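Local coordinates for extracellular solute-binding protein family 1 (Alicyclobacillus acidocaldarius subsp. acidocaldarius, PDB 4OVJ) that probably binds a solute, perhaps a sugar, outside the cell membrane and delivers it to an ABC transporter, as other family 1 solute-binding proteins do, at residues W191-G196 with V365-D370; G155-W160 with G286-Y291; E183-F188 with Q197-A202; S212-Y217 with Q400-F405. All blocks are in the same frame, centred on the assembly; numbering follows the deposited sequence. Where two conformers were deposited one is given.

Interaction 1: W191-G196 with V365-D370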
loop_
_atom_site.group_PDB
_atom_site.type_symbol
_atom_site.label_atom_id
_atom_site.label_comp_id
_atom_site.label_asym_id
_atom_site.label_seq_id
_atom_site.Cartn_x
_atom_site.Cartn_y
_atom_site.Cartn_z
ATOM N N TRP A 191 -14.269 -0.187 1.074
ATOM C CA TRP A 191 -15.718 -0.019 1.214
ATOM C C TRP A 191 -16.158 0.136 2.663
ATOM O O TRP A 191 -16.943 1.024 2.984
ATOM C CB TRP A 191 -16.418 -1.227 0.570
ATOM C CG TRP A 191 -17.921 -1.202 0.564
ATOM C CD1 TRP A 191 -18.744 -1.572 1.575
ATOM C CD2 TRP A 191 -18.767 -0.839 -0.532
ATOM N NE1 TRP A 191 -20.056 -1.451 1.188
ATOM C CE2 TRP A 191 -20.098 -1.009 -0.105
ATOM C CE3 TRP A 191 -18.526 -0.415 -1.845
ATOM C CZ2 TRP A 191 -21.191 -0.753 -0.938
ATOM C CZ3 TRP A 191 -19.622 -0.148 -2.676
ATOM C CH2 TRP A 191 -20.928 -0.314 -2.213
ATOM N N ALA A 192 -15.650 -0.727 3.533
ATOM C CA ALA A 192 -16.011 -0.667 4.937
ATOM C C ALA A 192 -15.635 0.681 5.522
ATOM O O ALA A 192 -16.428 1.280 6.244
ATOM C CB ALA A 192 -15.344 -1.770 5.723
ATOM N N ARG A 193 -14.436 1.156 5.206
ATOM C CA ARG A 193 -13.970 2.453 5.719
ATOM C C ARG A 193 -14.873 3.599 5.246
ATOM O O ARG A 193 -15.155 4.525 6.004
ATOM C CB ARG A 193 -12.520 2.698 5.326
ATOM C CG ARG A 193 -11.518 1.911 6.170
ATOM C CD ARG A 193 -10.151 1.868 5.512
ATOM N NE ARG A 193 -9.641 3.197 5.127
ATOM C CZ ARG A 193 -8.847 3.993 5.860
ATOM N NH1 ARG A 193 -8.428 3.651 7.074
ATOM N NH2 ARG A 193 -8.467 5.167 5.368
ATOM N N GLN A 194 -15.364 3.508 4.008
ATOM C CA GLN A 194 -16.308 4.509 3.500
ATOM C C GLN A 194 -17.615 4.544 4.288
ATOM O O GLN A 194 -18.302 5.561 4.314
ATOM C CB GLN A 194 -16.642 4.267 2.046
ATOM C CG GLN A 194 -15.474 4.342 1.111
ATOM C CD GLN A 194 -15.866 4.004 -0.299
ATOM O OE1 GLN A 194 -16.577 3.025 -0.540
ATOM N NE2 GLN A 194 -15.447 4.837 -1.240
ATOM N N HIS A 195 -17.968 3.412 4.892
ATOM C CA HIS A 195 -19.176 3.290 5.690
ATOM C C HIS A 195 -18.927 3.484 7.176
ATOM O O HIS A 195 -19.766 3.115 7.994
ATOM C CB HIS A 195 -19.838 1.944 5.398
ATOM C CG HIS A 195 -20.413 1.885 4.023
ATOM N ND1 HIS A 195 -19.641 1.706 2.897
ATOM C CD2 HIS A 195 -21.678 2.074 3.587
ATOM C CE1 HIS A 195 -20.411 1.749 1.825
ATOM N NE2 HIS A 195 -21.652 1.971 2.219
ATOM N N GLY A 196 -17.798 4.101 7.516
ATOM C CA GLY A 196 -17.475 4.424 8.902
ATOM C C GLY A 196 -17.097 3.212 9.722
ATOM O O GLY A 196 -17.128 3.250 10.952
ATOM N N VAL A 365 -6.549 13.376 -0.365
ATOM C CA VAL A 365 -7.773 12.847 0.232
ATOM C C VAL A 365 -7.551 11.765 1.279
ATOM O O VAL A 365 -8.418 11.551 2.097
ATOM C CB VAL A 365 -8.750 12.271 -0.834
ATOM C CG1 VAL A 365 -9.039 13.310 -1.907
ATOM C CG2 VAL A 365 -8.218 10.987 -1.467
ATOM N N ALA A 366 -6.412 11.075 1.257
ATOM C CA ALA A 366 -6.284 9.832 2.019
ATOM C C ALA A 366 -6.308 10.110 3.516
ATOM O O ALA A 366 -5.819 11.138 3.982
ATOM C CB ALA A 366 -5.007 9.105 1.635
ATOM N N THR A 367 -6.890 9.194 4.262
ATOM C CA THR A 367 -6.863 9.271 5.711
ATOM C C THR A 367 -5.956 8.159 6.222
ATOM O O THR A 367 -5.551 7.291 5.454
ATOM C CB THR A 367 -8.270 9.141 6.296
ATOM O OG1 THR A 367 -8.757 7.835 6.049
ATOM C CG2 THR A 367 -9.214 10.158 5.675
ATOM N N PRO A 368 -5.619 8.185 7.520
ATOM C CA PRO A 368 -4.662 7.207 8.009
ATOM C C PRO A 368 -5.117 5.762 7.831
ATOM O O PRO A 368 -6.303 5.445 7.934
ATOM C CB PRO A 368 -4.543 7.547 9.498
ATOM C CG PRO A 368 -4.824 9.010 9.551
ATOM C CD PRO A 368 -5.922 9.206 8.537
ATOM N N ILE A 369 -4.146 4.903 7.580
ATOM C CA ILE A 369 -4.362 3.471 7.502
ATOM C C ILE A 369 -4.885 2.954 8.852
ATOM O O ILE A 369 -4.576 3.518 9.911
ATOM C CB ILE A 369 -3.043 2.775 7.081
ATOM C CG1 ILE A 369 -3.281 1.306 6.742
ATOM C CG2 ILE A 369 -1.963 2.950 8.150
ATOM C CD1 ILE A 369 -2.078 0.628 6.111
ATOM N N ASP A 370 -5.687 1.895 8.806
ATOM C CA ASP A 370 -6.176 1.240 10.009
ATOM C C ASP A 370 -5.010 0.663 10.803
ATOM O O ASP A 370 -3.935 0.399 10.249
ATOM C CB ASP A 370 -7.062 0.040 9.672
ATOM C CG ASP A 370 -8.446 0.412 9.114
ATOM O OD1 ASP A 370 -8.784 1.602 8.936
ATOM O OD2 ASP A 370 -9.216 -0.551 8.868
#
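The salt bridge joins R193, near the end of helix 185-194, to D370 in the loop that follows helix 350-365. NH1 of R193 lies 2.8 Å from OD1 of D370, which sits almost in the guanidinium plane; seen from the aspartate the nitrogen comes from above the carboxylate, and the two flat groups are turned 47° apart, a one-nitrogen grip and not a flat two-pronged pair. Hydrogen bonding to the backbone adds to it. The same NH1 donates to the carbonyl O of P368 at 2.9 Å, again close to the guanidinium plane, while NH2 makes a weak bond to that oxygen at 3.4 Å. NH2 also comes within 2.8 Å of OG1 of T367. A bend at chi3 (52°) turns the end of the arginine chain so that both terminal nitrogens face the loop. Its NE is used as well, by the carbonyl O of G289. Besides these bonds, CD of R193 passes 3.7 Å from OD1 of D370, an aliphatic carbon beside a carboxylate oxygen. The guanidinium is thus held by a carboxylate and several neutral oxygens, which would fix its rotation, and one charged side chain ties segment 365-370 to the helix mainly through directional polar bonds.

Interaction 2: G155-W160 with G286-Y291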
loop_
_atom_site.group_PDB
_atom_site.type_symbol
_atom_site.label_atom_id
_atom_site.label_comp_id
_atom_site.label_asym_id
_atom_site.label_seq_id
_atom_site.Cartn_x
_atom_site.Cartn_y
_atom_site.Cartn_z
ATOM N N GLY A 155 -11.284 10.083 -16.385
ATOM C CA GLY A 155 -10.472 9.852 -15.201
ATOM C C GLY A 155 -10.845 10.596 -13.938
ATOM O O GLY A 155 -10.163 10.456 -12.921
ATOM N N GLN A 156 -11.927 11.360 -13.978
ATOM C CA GLN A 156 -12.375 12.092 -12.794
ATOM C C GLN A 156 -12.845 11.110 -11.737
ATOM O O GLN A 156 -13.328 10.012 -12.050
ATOM C CB GLN A 156 -13.486 13.095 -13.144
ATOM C CG GLN A 156 -14.875 12.508 -13.362
ATOM C CD GLN A 156 -15.183 12.075 -14.795
ATOM O OE1 GLN A 156 -14.304 11.992 -15.694
ATOM N NE2 GLN A 156 -16.450 11.761 -15.010
ATOM N N ARG A 157 -12.726 11.498 -10.476
ATOM C CA ARG A 157 -13.202 10.630 -9.425
ATOM C C ARG A 157 -14.727 10.642 -9.418
ATOM O O ARG A 157 -15.345 11.714 -9.519
ATOM C CB ARG A 157 -12.663 11.041 -8.079
ATOM C CG ARG A 157 -12.652 9.890 -7.101
ATOM C CD ARG A 157 -12.154 10.323 -5.734
ATOM N NE ARG A 157 -11.922 9.150 -4.905
ATOM C CZ ARG A 157 -11.661 9.185 -3.609
ATOM N NH1 ARG A 157 -11.559 10.355 -2.983
ATOM N NH2 ARG A 157 -11.475 8.049 -2.948
ATOM N N VAL A 158 -15.335 9.470 -9.274
ATOM C CA VAL A 158 -16.779 9.362 -9.304
ATOM C C VAL A 158 -17.284 8.534 -8.134
ATOM O O VAL A 158 -16.498 7.882 -7.455
ATOM C CB VAL A 158 -17.276 8.728 -10.623
ATOM C CG1 VAL A 158 -17.018 9.650 -11.803
ATOM C CG2 VAL A 158 -16.634 7.376 -10.849
ATOM N N SER A 159 -18.592 8.568 -7.916
ATOM C CA SER A 159 -19.221 7.708 -6.920
ATOM C C SER A 159 -19.354 6.288 -7.455
ATOM O O SER A 159 -19.285 6.053 -8.661
ATOM C CB SER A 159 -20.607 8.208 -6.573
ATOM O OG SER A 159 -21.453 8.025 -7.688
ATOM N N TRP A 160 -19.583 5.344 -6.553
ATOM C CA TRP A 160 -19.803 3.951 -6.966
ATOM C C TRP A 160 -20.967 3.826 -7.965
ATOM O O TRP A 160 -20.870 3.095 -8.952
ATOM C CB TRP A 160 -20.087 3.069 -5.748
ATOM C CG TRP A 160 -18.907 2.772 -4.885
ATOM C CD1 TRP A 160 -18.727 3.160 -3.605
ATOM C CD2 TRP A 160 -17.771 1.969 -5.221
ATOM N NE1 TRP A 160 -17.544 2.690 -3.125
ATOM C CE2 TRP A 160 -16.940 1.937 -4.096
ATOM C CE3 TRP A 160 -17.375 1.277 -6.375
ATOM C CZ2 TRP A 160 -15.735 1.244 -4.078
ATOM C CZ3 TRP A 160 -16.187 0.582 -6.357
ATOM C CH2 TRP A 160 -15.377 0.562 -5.210
ATOM N N GLY A 286 -20.761 8.959 2.720
ATOM C CA GLY A 286 -19.740 8.173 3.384
ATOM C C GLY A 286 -18.529 8.969 3.851
ATOM O O GLY A 286 -18.459 10.195 3.720
ATOM N N GLU A 287 -17.584 8.250 4.421
ATOM C CA GLU A 287 -16.288 8.775 4.820
ATOM C C GLU A 287 -15.305 8.454 3.705
ATOM O O GLU A 287 -15.626 7.702 2.775
ATOM C CB GLU A 287 -15.854 8.117 6.141
ATOM C CG GLU A 287 -16.868 8.366 7.258
ATOM C CD GLU A 287 -16.438 7.904 8.640
ATOM O OE1 GLU A 287 -15.262 7.541 8.824
ATOM O OE2 GLU A 287 -17.302 7.900 9.557
ATOM N N GLU A 288 -14.102 9.000 3.793
ATOM C CA GLU A 288 -13.067 8.668 2.822
ATOM C C GLU A 288 -12.529 7.274 3.112
ATOM O O GLU A 288 -12.072 6.990 4.230
ATOM C CB GLU A 288 -11.931 9.698 2.843
ATOM C CG GLU A 288 -10.793 9.415 1.862
ATOM C CD GLU A 288 -11.264 9.287 0.417
ATOM O OE1 GLU A 288 -11.727 10.306 -0.138
ATOM O OE2 GLU A 288 -11.161 8.178 -0.177
ATOM N N GLY A 289 -12.590 6.402 2.107
ATOM C CA GLY A 289 -12.033 5.065 2.216
ATOM C C GLY A 289 -10.542 4.980 1.983
ATOM O O GLY A 289 -9.878 4.080 2.507
ATOM N N LEU A 290 -10.001 5.888 1.173
ATOM C CA LEU A 290 -8.638 5.729 0.700
ATOM C C LEU A 290 -7.640 5.959 1.828
ATOM O O LEU A 290 -7.814 6.849 2.654
ATOM C CB LEU A 290 -8.356 6.700 -0.433
ATOM C CG LEU A 290 -7.138 6.404 -1.313
ATOM C CD1 LEU A 290 -7.289 5.084 -2.064
ATOM C CD2 LEU A 290 -6.929 7.564 -2.282
ATOM N N TYR A 291 -6.609 5.131 1.839
ATOM C CA TYR A 291 -5.443 5.293 2.706
ATOM C C TYR A 291 -4.209 5.037 1.861
ATOM O O TYR A 291 -4.274 4.411 0.800
ATOM C CB TYR A 291 -5.467 4.305 3.875
ATOM C CG TYR A 291 -5.553 2.857 3.440
ATOM C CD1 TYR A 291 -6.774 2.290 3.076
ATOM C CD2 TYR A 291 -4.412 2.073 3.338
ATOM C CE1 TYR A 291 -6.858 0.973 2.643
ATOM C CE2 TYR A 291 -4.488 0.756 2.921
ATOM C CZ TYR A 291 -5.713 0.218 2.557
ATOM O OH TYR A 291 -5.788 -1.087 2.138
#
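The backbones of R157 and L290 come no closer than 12.1 Å between CA atoms, the shortest such approach of these two loop segments, which leaves long side chains to bridge the distance. R157 does so fully stretched: CG stands anti to the backbone N (chi1 -156°) and the chain runs straight on to NE, carrying the guanidinium across to E288. The two meet end-on from opposite directions. NH2 bonds OE2 of E288 at 2.8 Å, nearly straight at 172° and on its syn lone pair, while NH1 reaches OE1 of E288 at 2.9 Å, somewhat tilted from both planes. Guanidinium and carboxylate are almost coplanar, 14° apart. OE2 has a second donor, the backbone N of L290 at 2.9 Å, arriving on the anti lone pair, which helps hold the carboxylate flat toward the arginine. CB of L290 lies 4.2 Å from R157 NH2. A glutamine in place of E288 would probably leave the R157 charge without its mate and weaken the two-pronged grip. NE of R157 is taken by the carbonyl O of P280, and V365 of helix 350-365 packs against both charged side chains. This is the classic bidentate arginine-carboxylate salt bridge, linking the loop leading into helix 160-174 with the loop before strand 293-300 in a fold of the periplasmic-binding-protein type.

Interaction 3: E183-F188 with Q197-A202. With SO4 (sulfate ion), chain B.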
loop_
_atom_site.group_PDB
_atom_site.type_symbol
_atom_site.label_atom_id
_atom_site.label_comp_id
_atom_site.label_asym_id
_atom_site.label_seq_id
_atom_site.Cartn_x
_atom_site.Cartn_y
_atom_site.Cartn_z
ATOM N N GLU A 183 -13.350 -7.821 -6.248
ATOM C CA GLU A 183 -13.696 -8.151 -4.880
ATOM C C GLU A 183 -12.568 -8.917 -4.204
ATOM O O GLU A 183 -12.124 -9.962 -4.675
ATOM C CB GLU A 183 -14.969 -8.969 -4.818
ATOM C CG GLU A 183 -16.214 -8.175 -5.187
ATOM C CD GLU A 183 -17.422 -9.077 -5.351
ATOM O OE1 GLU A 183 -17.624 -9.600 -6.472
ATOM O OE2 GLU A 183 -18.165 -9.262 -4.360
ATOM N N SER A 184 -12.152 -8.387 -3.075
ATOM C CA SER A 184 -11.117 -8.977 -2.250
ATOM C C SER A 184 -11.299 -8.406 -0.866
ATOM O O SER A 184 -11.984 -7.388 -0.676
ATOM C CB SER A 184 -9.724 -8.617 -2.770
ATOM O OG SER A 184 -9.435 -7.232 -2.587
ATOM N N TRP A 185 -10.657 -9.036 0.096
ATOM C CA TRP A 185 -10.722 -8.573 1.476
ATOM C C TRP A 185 -10.263 -7.124 1.590
ATOM O O TRP A 185 -10.904 -6.318 2.278
ATOM C CB TRP A 185 -9.858 -9.491 2.309
ATOM C CG TRP A 185 -9.802 -9.310 3.789
ATOM C CD1 TRP A 185 -8.670 -9.267 4.532
ATOM C CD2 TRP A 185 -10.892 -9.263 4.722
ATOM N NE1 TRP A 185 -8.973 -9.168 5.855
ATOM C CE2 TRP A 185 -10.329 -9.169 6.011
ATOM C CE3 TRP A 185 -12.281 -9.269 4.597
ATOM C CZ2 TRP A 185 -11.111 -9.073 7.175
ATOM C CZ3 TRP A 185 -13.058 -9.199 5.744
ATOM C CH2 TRP A 185 -12.469 -9.104 7.019
ATOM N N GLN A 186 -9.185 -6.762 0.896
ATOM C CA GLN A 186 -8.699 -5.399 1.027
ATOM C C GLN A 186 -9.539 -4.379 0.242
ATOM O O GLN A 186 -9.688 -3.240 0.693
ATOM C CB GLN A 186 -7.200 -5.310 0.720
ATOM C CG GLN A 186 -6.314 -6.098 1.700
ATOM C CD GLN A 186 -6.457 -5.664 3.155
ATOM O OE1 GLN A 186 -6.777 -4.513 3.448
ATOM N NE2 GLN A 186 -6.219 -6.590 4.077
ATOM N N THR A 187 -10.137 -4.739 -0.896
ATOM C CA THR A 187 -11.063 -3.763 -1.502
ATOM C C THR A 187 -12.337 -3.636 -0.668
ATOM O O THR A 187 -12.935 -2.564 -0.612
ATOM C CB THR A 187 -11.437 -4.015 -2.970
ATOM O OG1 THR A 187 -12.186 -5.226 -3.105
ATOM C CG2 THR A 187 -10.210 -4.034 -3.854
ATOM N N PHE A 188 -12.760 -4.723 -0.026
ATOM C CA PHE A 188 -13.832 -4.600 0.936
ATOM C C PHE A 188 -13.432 -3.661 2.098
ATOM O O PHE A 188 -14.247 -2.878 2.581
ATOM C CB PHE A 188 -14.314 -5.947 1.481
ATOM C CG PHE A 188 -15.384 -5.781 2.506
ATOM C CD1 PHE A 188 -16.576 -5.161 2.171
ATOM C CD2 PHE A 188 -15.173 -6.151 3.822
ATOM C CE1 PHE A 188 -17.541 -4.913 3.123
ATOM C CE2 PHE A 188 -16.146 -5.922 4.776
ATOM C CZ PHE A 188 -17.331 -5.302 4.430
ATOM N N GLN A 197 -16.703 2.150 9.033
ATOM C CA GLN A 197 -16.384 0.866 9.656
ATOM C C GLN A 197 -14.979 0.426 9.225
ATOM O O GLN A 197 -14.245 1.191 8.571
ATOM C CB GLN A 197 -17.483 -0.138 9.297
ATOM C CG GLN A 197 -18.812 0.253 9.931
ATOM C CD GLN A 197 -19.999 -0.552 9.467
ATOM O OE1 GLN A 197 -19.866 -1.550 8.764
ATOM N NE2 GLN A 197 -21.184 -0.115 9.867
ATOM N N HIS A 198 -14.579 -0.776 9.628
ATOM C CA HIS A 198 -13.228 -1.269 9.382
ATOM C C HIS A 198 -13.269 -2.770 9.267
ATOM O O HIS A 198 -14.180 -3.387 9.784
ATOM C CB HIS A 198 -12.298 -0.888 10.544
ATOM C CG HIS A 198 -12.267 0.580 10.817
ATOM N ND1 HIS A 198 -13.117 1.189 11.716
ATOM C CD2 HIS A 198 -11.529 1.569 10.269
ATOM C CE1 HIS A 198 -12.890 2.491 11.721
ATOM N NE2 HIS A 198 -11.935 2.748 10.847
ATOM N N LEU A 199 -12.265 -3.374 8.638
ATOM C CA LEU A 199 -12.196 -4.833 8.634
ATOM C C LEU A 199 -12.226 -5.369 10.066
ATOM O O LEU A 199 -12.945 -6.321 10.355
ATOM C CB LEU A 199 -10.950 -5.337 7.911
ATOM C CG LEU A 199 -10.907 -4.998 6.411
ATOM C CD1 LEU A 199 -9.627 -5.522 5.779
ATOM C CD2 LEU A 199 -12.126 -5.532 5.687
ATOM N N TYR A 200 -11.438 -4.757 10.944
ATOM C CA TYR A 200 -11.354 -5.184 12.347
ATOM C C TYR A 200 -11.635 -4.035 13.279
ATOM O O TYR A 200 -11.467 -2.874 12.926
ATOM C CB TYR A 200 -9.964 -5.725 12.666
ATOM C CG TYR A 200 -9.521 -6.838 11.767
ATOM C CD1 TYR A 200 -9.966 -8.124 11.973
ATOM C CD2 TYR A 200 -8.666 -6.599 10.688
ATOM C CE1 TYR A 200 -9.573 -9.159 11.152
ATOM C CE2 TYR A 200 -8.271 -7.630 9.857
ATOM C CZ TYR A 200 -8.728 -8.912 10.098
ATOM O OH TYR A 200 -8.350 -9.956 9.291
ATOM N N ASN A 201 -12.043 -4.349 14.496
ATOM C CA ASN A 201 -11.987 -3.329 15.526
ATOM C C ASN A 201 -10.504 -3.041 15.857
ATOM O O ASN A 201 -9.587 -3.733 15.375
ATOM C CB ASN A 201 -12.864 -3.691 16.740
ATOM C CG ASN A 201 -12.356 -4.891 17.511
ATOM O OD1 ASN A 201 -11.327 -5.469 17.185
ATOM N ND2 ASN A 201 -13.084 -5.260 18.565
ATOM N N ALA A 202 -10.258 -1.991 16.628
ATOM C CA ALA A 202 -8.889 -1.492 16.822
ATOM C C ALA A 202 -7.921 -2.528 17.419
ATOM O O ALA A 202 -6.739 -2.555 17.062
ATOM C CB ALA A 202 -8.910 -0.237 17.680
HETATM S S SO4 B . -5.887 -6.860 -3.216
HETATM O O1 SO4 B . -6.448 -8.187 -2.897
HETATM O O2 SO4 B . -5.071 -6.339 -2.090
HETATM O O3 SO4 B . -4.998 -6.981 -4.390
HETATM O O4 SO4 B . -7.001 -5.943 -3.533
#
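A leucine methyl set almost squarely over a tryptophan ring marks this contact: CD2 of L199 stands 3.7 Å from the centroid of the six-membered ring of W185, only 7° off its normal, a CH-pi contact over the face. CG of W185 stands anti to the backbone N (chi1 -176°), which carries the indole out to L199. CD1 of L199 takes a more marginal place over the same indole, 3.7 Å from NE1 of W185. CD2 also presses on CD2 of F188 at 3.6 Å, so this one methyl touches both aromatic side chains. Y200 comes to the indole edge instead. The pair is an offset edge-to-face one, W185 edge toward Y200 face, with centroids 5.8 Å apart and planes at 77°. W185 NE1 and Y200 OH both hydrogen-bond OD1 of D377, which holds the two rings together at their polar ends. An alanine at W185 would probably strip L199 of the face it rests on and leave D377 short of one donor. S184 caps the helix start in a capping box with T187, and its OG lies 2.9 Å from sulfate O4. I380 and D381 of helix 377-392 touch the indole, L214 of helix 211-226 packs on F188, and Y139 of strand 128-144 touches Q186 and T187.

Interaction 4: S212-Y217 with Q400-F405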
loop_
_atom_site.group_PDB
_atom_site.type_symbol
_atom_site.label_atom_id
_atom_site.label_comp_id
_atom_site.label_asym_id
_atom_site.label_seq_id
_atom_site.Cartn_x
_atom_site.Cartn_y
_atom_site.Cartn_z
ATOM N N SER A 212 -24.757 -5.629 6.984
ATOM C CA SER A 212 -25.317 -4.726 5.995
ATOM C C SER A 212 -24.246 -4.146 5.072
ATOM O O SER A 212 -24.410 -4.081 3.856
ATOM C CB SER A 212 -26.024 -3.592 6.721
ATOM O OG SER A 212 -26.798 -2.857 5.821
ATOM N N THR A 213 -23.143 -3.721 5.668
ATOM C CA THR A 213 -22.030 -3.138 4.916
ATOM C C THR A 213 -21.427 -4.139 3.928
ATOM O O THR A 213 -21.135 -3.803 2.777
ATOM C CB THR A 213 -20.963 -2.676 5.894
ATOM O OG1 THR A 213 -21.549 -1.705 6.768
ATOM C CG2 THR A 213 -19.753 -2.093 5.161
ATOM N N LEU A 214 -21.260 -5.378 4.372
ATOM C CA LEU A 214 -20.720 -6.411 3.495
ATOM C C LEU A 214 -21.727 -6.805 2.416
ATOM O O LEU A 214 -21.365 -6.953 1.263
ATOM C CB LEU A 214 -20.276 -7.633 4.284
ATOM C CG LEU A 214 -19.750 -8.833 3.499
ATOM C CD1 LEU A 214 -18.652 -8.410 2.542
ATOM C CD2 LEU A 214 -19.245 -9.868 4.496
ATOM N N VAL A 215 -22.995 -6.948 2.784
ATOM C CA VAL A 215 -24.013 -7.307 1.796
ATOM C C VAL A 215 -24.158 -6.230 0.714
ATOM O O VAL A 215 -24.326 -6.558 -0.461
ATOM C CB VAL A 215 -25.372 -7.620 2.458
ATOM C CG1 VAL A 215 -26.458 -7.808 1.406
ATOM C CG2 VAL A 215 -25.248 -8.885 3.288
ATOM N N SER A 216 -24.065 -4.958 1.088
ATOM C CA SER A 216 -24.191 -3.894 0.080
ATOM C C SER A 216 -23.016 -3.942 -0.911
ATOM O O SER A 216 -23.190 -3.730 -2.116
ATOM C CB SER A 216 -24.360 -2.514 0.723
ATOM O OG SER A 216 -23.197 -2.112 1.418
ATOM N N TYR A 217 -21.829 -4.262 -0.406
ATOM C CA TYR A 217 -20.650 -4.439 -1.266
ATOM C C TYR A 217 -20.849 -5.616 -2.203
ATOM O O TYR A 217 -20.658 -5.516 -3.423
ATOM C CB TYR A 217 -19.443 -4.666 -0.374
ATOM C CG TYR A 217 -18.151 -5.106 -1.008
ATOM C CD1 TYR A 217 -17.237 -4.189 -1.484
ATOM C CD2 TYR A 217 -17.799 -6.438 -1.031
ATOM C CE1 TYR A 217 -16.018 -4.583 -2.007
ATOM C CE2 TYR A 217 -16.590 -6.849 -1.548
ATOM C CZ TYR A 217 -15.699 -5.911 -2.030
ATOM O OH TYR A 217 -14.488 -6.319 -2.508
ATOM N N GLN A 400 -26.312 -14.825 2.730
ATOM C CA GLN A 400 -25.864 -16.106 3.282
ATOM C C GLN A 400 -24.348 -16.146 3.441
ATOM O O GLN A 400 -23.840 -16.568 4.479
ATOM C CB GLN A 400 -26.322 -17.283 2.399
ATOM C CG GLN A 400 -27.801 -17.634 2.523
ATOM C CD GLN A 400 -28.287 -18.578 1.427
ATOM O OE1 GLN A 400 -27.603 -18.820 0.424
ATOM N NE2 GLN A 400 -29.482 -19.115 1.613
ATOM N N GLY A 401 -23.637 -15.707 2.406
ATOM C CA GLY A 401 -22.181 -15.665 2.423
ATOM C C GLY A 401 -21.645 -14.717 3.479
ATOM O O GLY A 401 -20.724 -15.070 4.222
ATOM N N ALA A 402 -22.230 -13.518 3.553
ATOM C CA ALA A 402 -21.843 -12.541 4.566
ATOM C C ALA A 402 -22.017 -13.126 5.969
ATOM O O ALA A 402 -21.080 -13.086 6.764
ATOM C CB ALA A 402 -22.636 -11.259 4.415
ATOM N N GLU A 403 -23.191 -13.693 6.255
ATOM C CA GLU A 403 -23.459 -14.265 7.580
ATOM C C GLU A 403 -22.494 -15.370 7.950
ATOM O O GLU A 403 -21.957 -15.393 9.056
ATOM C CB GLU A 403 -24.888 -14.797 7.672
ATOM C CG GLU A 403 -25.832 -13.725 8.148
ATOM C CD GLU A 403 -27.006 -14.241 8.956
ATOM O OE1 GLU A 403 -27.431 -15.394 8.735
ATOM O OE2 GLU A 403 -27.505 -13.468 9.810
ATOM N N GLN A 404 -22.274 -16.274 7.006
ATOM C CA GLN A 404 -21.401 -17.420 7.208
ATOM C C GLN A 404 -19.958 -16.977 7.432
ATOM O O GLN A 404 -19.308 -17.405 8.391
ATOM C CB GLN A 404 -21.495 -18.354 5.994
ATOM C CG GLN A 404 -20.755 -19.670 6.143
ATOM C CD GLN A 404 -21.190 -20.707 5.116
ATOM O OE1 GLN A 404 -20.666 -20.749 4.004
ATOM N NE2 GLN A 404 -22.145 -21.557 5.489
ATOM N N PHE A 405 -19.470 -16.098 6.564
ATOM C CA PHE A 405 -18.103 -15.600 6.680
ATOM C C PHE A 405 -17.854 -14.890 8.011
ATOM O O PHE A 405 -16.815 -15.089 8.631
ATOM C CB PHE A 405 -17.725 -14.656 5.527
ATOM C CG PHE A 405 -16.493 -13.848 5.819
ATOM C CD1 PHE A 405 -15.237 -14.426 5.709
ATOM C CD2 PHE A 405 -16.588 -12.537 6.270
ATOM C CE1 PHE A 405 -14.094 -13.712 6.015
ATOM C CE2 PHE A 405 -15.447 -11.818 6.579
ATOM C CZ PHE A 405 -14.199 -12.406 6.450
#
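L214 meets A402 where two helices pass at 9.3 Å between their local axes, running at 138° to one another. From CB of L214 the chain leads outward with CG anti to the backbone N (chi1 177°), which points the branch at the other helix. CG comes 3.9 Å from CB of A402. Of the two methyls, CD2 carries the contact across these segments: it sits 3.7 Å from CB of A402 and equally near CA of A402, and then 4.2 Å from CD2 of F405, one turn further along helix 398-414. That ring is approached obliquely. V215 supplies the second touch, with its CG2 at 3.7 Å from CB of A402, so the alanine methyl rests against a leucine and a valine branch at once. The small alanine probably helps the backbones approach; the CA atoms of V215 and A402 are 6.3 Å apart. Around this core, F384 and M387 of helix 377-392 pack on L214, and F405 sets its ring edge-to-face with F384. No hydrogen bond crosses between the two segments; what holds them here is apolar packing of methyl groups and one aromatic ring, shape fitting and burial rather than charge or direction.

Helix 185-194 is shared by interactions 1 and 3, whose centres lie 9 Å apart: its start carries W185 and F188, its end R193. Interaction 2 joins interaction 1 through R193 NE and the carbonyl O of G289, 2.8 Å apart, and through Q194 OE1 and W160 NE1, also 2.8 Å. Interaction 4 touches interaction 3, whose T187 OG1 lies 2.6 Å from Y217 OH and Q197 OE1 2.6 Å from T213 OG1. Interactions 2 and 4 do not touch, their nearest atoms being about 6 Å apart. The sulfate, probably from the crystallisation liquor, sits beside interaction 3, where Y139 and W260 also bind it; its presence does not by itself mark the solute site.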